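Local atomic coordinates of vanadium-dependent haloperoxidase (Zobellia galactanivorans, PDB entry 4CIT), a protein that acts as a vanadium-dependent iodoperoxidase, probably using bound vanadate to oxidise iodide with hydrogen peroxide. Residues N85-A88 against G89-N92; G440-V443 against V444-H448. All coordinates share one frame; numbering follows the deposited sequence.

Contacts 1 and 2 are local in sequence but lie side by side in the fold, their centres about 12 Å apart. Contact 1 is a turn in the loop between helices 59-80 and 108-123; contact 2 is the C-terminal end of helix 426-446. They meet where this helix ends: N85 CB lies 3.5 Å from H448 O, K446 CE is 3.9 Å from Q90 O, and the side chains of L91 and L447 touch. The side chain of N85 is about 5 Å from the bound sodium ion of A78, N81 and Y84, and that of L447 about 14 Å. H424 of the vanadate pocket lies just before helix 426-446, and contact 2 at its far end.

Contact 1 (N85-A88 against G89-N92); sequences NSLA and GQLN
The carbonyl oxygen of L87 accepts two backbone N-H groups from the residues that follow. Q90 N reaches L87 O at 2.8 Å from above the carbonyl plane. L91 N approaches the same L87 O almost end-on, at 3.1 Å. The first bond closes a type II beta turn over A88 and G89. G89 has a positive phi (86°), and a beta carbon there would collide with A88 O. Just upstream, S86 OG accepts from A88 N at 3.0 Å in an ST turn, and it is also hydrogen-bonded to E75, whose other carboxylate oxygen bonds L87 N. Outside this polar frame, Q90 CB lies 3.3 Å from L87 O. L87 and L91 meet on the buried side, L87 CB against L91 CG at 4.0 Å, with their CD1 methyls also 4.0 Å apart. Both leucines place CG anti to their own carbonyl carbon (chi1 -76° and -56°), and their side chains also pack on helix 59-80, L87 on Y74 and L91 on V71. The turn is therefore set by backbone bonds and a glycine conformation, while E75 ties its polar side, and the leucine pair its apolar side, to one helix.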
loop_
_atom_site.group_PDB
_atom_site.type_symbol
_atom_site.label_atom_id
_atom_site.label_comp_id
_atom_site.label_asym_id
_atom_site.label_seq_id
_atom_site.Cartn_x
_atom_site.Cartn_y
_atom_site.Cartn_z
ATOM N N ASN A 85 3.260 3.299 22.228
ATOM C CA ASN A 85 4.700 3.511 22.277
ATOM C C ASN A 85 5.253 4.130 21.043
ATOM O O ASN A 85 4.769 3.845 19.941
ATOM C CB ASN A 85 5.480 2.224 22.483
ATOM C CG ASN A 85 5.207 1.566 23.811
ATOM O OD1 ASN A 85 4.755 2.172 24.805
ATOM N ND2 ASN A 85 5.474 0.308 23.836
ATOM N N SER A 86 6.324 4.918 21.168
ATOM C CA SER A 86 6.954 5.518 20.024
ATOM C C SER A 86 7.623 4.480 19.123
ATOM O O SER A 86 8.098 3.449 19.628
ATOM C CB SER A 86 8.001 6.493 20.525
ATOM O OG SER A 86 8.774 7.021 19.473
ATOM N N LEU A 87 7.618 4.742 17.819
ATOM C CA LEU A 87 8.293 3.918 16.817
ATOM C C LEU A 87 9.764 4.285 16.730
ATOM O O LEU A 87 10.550 3.674 15.981
ATOM C CB LEU A 87 7.584 4.043 15.446
ATOM C CG LEU A 87 6.294 3.257 15.423
ATOM C CD1 LEU A 87 5.552 3.622 14.171
ATOM C CD2 LEU A 87 6.547 1.747 15.547
ATOM N N ALA A 88 10.162 5.360 17.414
ATOM C CA ALA A 88 11.582 5.725 17.371
ATOM C C ALA A 88 12.367 4.561 18.021
ATOM O O ALA A 88 11.933 3.946 19.019
ATOM C CB ALA A 88 11.863 7.019 18.182
ATOM N N GLY A 89 13.461 4.172 17.415
ATOM C CA GLY A 89 14.184 3.082 17.859
ATOM C C GLY A 89 13.678 1.750 17.305
ATOM O O GLY A 89 14.323 0.691 17.513
ATOM N N GLN A 90 12.500 1.776 16.694
ATOM C CA GLN A 90 11.869 0.554 16.148
ATOM C C GLN A 90 11.902 0.524 14.599
ATOM O O GLN A 90 12.046 -0.568 14.003
ATOM C CB GLN A 90 10.438 0.430 16.641
ATOM C CG GLN A 90 10.233 0.493 18.158
ATOM C CD GLN A 90 8.872 -0.051 18.570
ATOM O OE1 GLN A 90 7.952 0.634 19.128
ATOM N NE2 GLN A 90 8.732 -1.300 18.341
ATOM N N LEU A 91 11.753 1.648 13.965
ATOM C CA LEU A 91 11.872 1.749 12.518
ATOM C C LEU A 91 13.295 2.142 12.169
ATOM O O LEU A 91 13.907 2.988 12.895
ATOM C CB LEU A 91 10.885 2.770 11.928
ATOM C CG LEU A 91 9.415 2.623 12.207
ATOM C CD1 LEU A 91 8.498 3.575 11.487
ATOM C CD2 LEU A 91 9.025 1.228 11.888
ATOM N N ASN A 92 13.830 1.648 11.033
ATOM C CA ASN A 92 15.228 1.928 10.691
ATOM C C ASN A 92 15.598 3.392 10.567
ATOM O O ASN A 92 15.032 4.075 9.763
ATOM C CB ASN A 92 15.539 1.189 9.352
ATOM C CG ASN A 92 15.452 -0.382 9.520
ATOM O OD1 ASN A 92 15.792 -0.928 10.602
ATOM N ND2 ASN A 92 15.089 -1.070 8.467
#

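Contact 2 (G440-V443 against V444-H448); sequences GTFV and VNKLH
V443 and L447, one helical turn apart, form the tight, buried side of this contact. Their side chains run alongside in the same direction, V443 CG1 meeting L447 CD1 at 3.8 Å. Between their backbones L447 N donates to V443 O at 3.0 Å in a nearly straight bond (175°), the last of a run of i to i+4 bonds, and L447 then leaves helical geometry. V444 straddles the preceding turn: its N bonds G440 O, while CG1 lies 3.4 Å from G440 O and CG2, which sits between V444's own backbone N and carbonyl carbon, comes within 3.2 Å of T441 O. With an alanine here both methyls are gone, which would probably open a gap beside these two carbonyls and cost the apolar contact with V378. On the other flank F442 and K446 run side by side, the extended lysine laying CD 3.7 Å from F442 CZ, obliquely to the ring, before its NZ bonds V213 O. The solvent side is looser. There N445 is exposed, and its amide lies alongside T441, ND2 3.4 Å from T441 CG2 and 3.2 Å from T441 O at an angle too poor for a hydrogen bond, while T441 OG1 turns back to R437 O. This end of helix 426-446 is bordered by helix 367-383, where T441 touches V377, by a loop whose F220 ring meets F442, and by the 85-92 loop against L447.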
loop_
_atom_site.group_PDB
_atom_site.type_symbol
_atom_site.label_atom_id
_atom_site.label_comp_id
_atom_site.label_asym_id
_atom_site.label_seq_id
_atom_site.Cartn_x
_atom_site.Cartn_y
_atom_site.Cartn_z
ATOM N N GLY A 440 4.376 -9.830 7.007
ATOM C CA GLY A 440 3.430 -9.107 7.817
ATOM C C GLY A 440 3.489 -9.667 9.241
ATOM O O GLY A 440 3.446 -8.855 10.192
ATOM N N THR A 441 3.700 -10.999 9.388
ATOM C CA THR A 441 3.929 -11.638 10.700
ATOM C C THR A 441 5.147 -11.104 11.401
ATOM O O THR A 441 5.124 -10.784 12.616
ATOM C CB THR A 441 3.929 -13.191 10.572
ATOM O OG1 THR A 441 2.624 -13.562 10.023
ATOM C CG2 THR A 441 4.139 -13.899 11.938
ATOM N N PHE A 442 6.226 -10.964 10.654
ATOM C CA PHE A 442 7.441 -10.404 11.221
ATOM C C PHE A 442 7.188 -8.945 11.722
ATOM O O PHE A 442 7.659 -8.550 12.818
ATOM C CB PHE A 442 8.524 -10.426 10.139
ATOM C CG PHE A 442 9.776 -9.653 10.464
ATOM C CD1 PHE A 442 10.772 -10.189 11.333
ATOM C CD2 PHE A 442 9.971 -8.462 9.895
ATOM C CE1 PHE A 442 11.895 -9.440 11.709
ATOM C CE2 PHE A 442 11.127 -7.745 10.168
ATOM C CZ PHE A 442 12.066 -8.219 11.067
ATOM N N VAL A 443 6.569 -8.117 10.882
ATOM C CA VAL A 443 6.269 -6.717 11.253
ATOM C C VAL A 443 5.418 -6.694 12.514
ATOM O O VAL A 443 5.728 -5.940 13.453
ATOM C CB VAL A 443 5.619 -5.902 10.105
ATOM C CG1 VAL A 443 5.104 -4.555 10.591
ATOM C CG2 VAL A 443 6.512 -5.781 8.931
ATOM N N VAL A 444 4.389 -7.523 12.591
ATOM C CA VAL A 444 3.540 -7.456 13.773
ATOM C C VAL A 444 4.244 -7.981 15.047
ATOM O O VAL A 444 3.984 -7.515 16.133
ATOM C CB VAL A 444 2.162 -8.090 13.585
ATOM C CG1 VAL A 444 1.442 -7.383 12.490
ATOM C CG2 VAL A 444 2.230 -9.524 13.316
ATOM N N ASN A 445 5.198 -8.862 14.869
ATOM C CA ASN A 445 5.938 -9.451 15.995
ATOM C C ASN A 445 7.036 -8.528 16.388
ATOM O O ASN A 445 7.522 -8.651 17.550
ATOM C CB ASN A 445 6.506 -10.847 15.624
ATOM C CG ASN A 445 5.453 -11.923 15.657
ATOM O OD1 ASN A 445 4.485 -11.832 16.386
ATOM N ND2 ASN A 445 5.651 -12.975 14.868
ATOM N N LYS A 446 7.513 -7.681 15.469
ATOM C CA LYS A 446 8.635 -6.794 15.781
ATOM C C LYS A 446 8.128 -5.498 16.408
ATOM O O LYS A 446 8.681 -5.100 17.449
ATOM C CB LYS A 446 9.525 -6.573 14.577
ATOM C CG LYS A 446 10.699 -5.652 14.886
ATOM C CD LYS A 446 11.635 -5.620 13.729
ATOM C CE LYS A 446 12.541 -4.397 13.805
ATOM N NZ LYS A 446 13.582 -4.367 12.723
ATOM N N LEU A 447 7.108 -4.826 15.836
ATOM C CA LEU A 447 6.665 -3.506 16.289
ATOM C C LEU A 447 5.820 -3.567 17.572
ATOM O O LEU A 447 4.784 -4.227 17.625
ATOM C CB LEU A 447 5.877 -2.701 15.221
ATOM C CG LEU A 447 6.671 -2.472 13.922
ATOM C CD1 LEU A 447 5.815 -1.620 12.960
ATOM C CD2 LEU A 447 8.028 -1.831 14.188
ATOM N N HIS A 448 6.283 -2.926 18.608
ATOM C CA HIS A 448 5.494 -2.840 19.869
ATOM C C HIS A 448 4.944 -1.482 19.955
ATOM O O HIS A 448 5.649 -0.539 20.375
ATOM C CB HIS A 448 6.370 -3.162 21.030
ATOM C CG HIS A 448 5.653 -3.275 22.337
ATOM N ND1 HIS A 448 6.317 -3.148 23.546
ATOM C CD2 HIS A 448 4.345 -3.482 22.635
ATOM C CE1 HIS A 448 5.449 -3.239 24.534
ATOM N NE2 HIS A 448 4.256 -3.465 24.010
#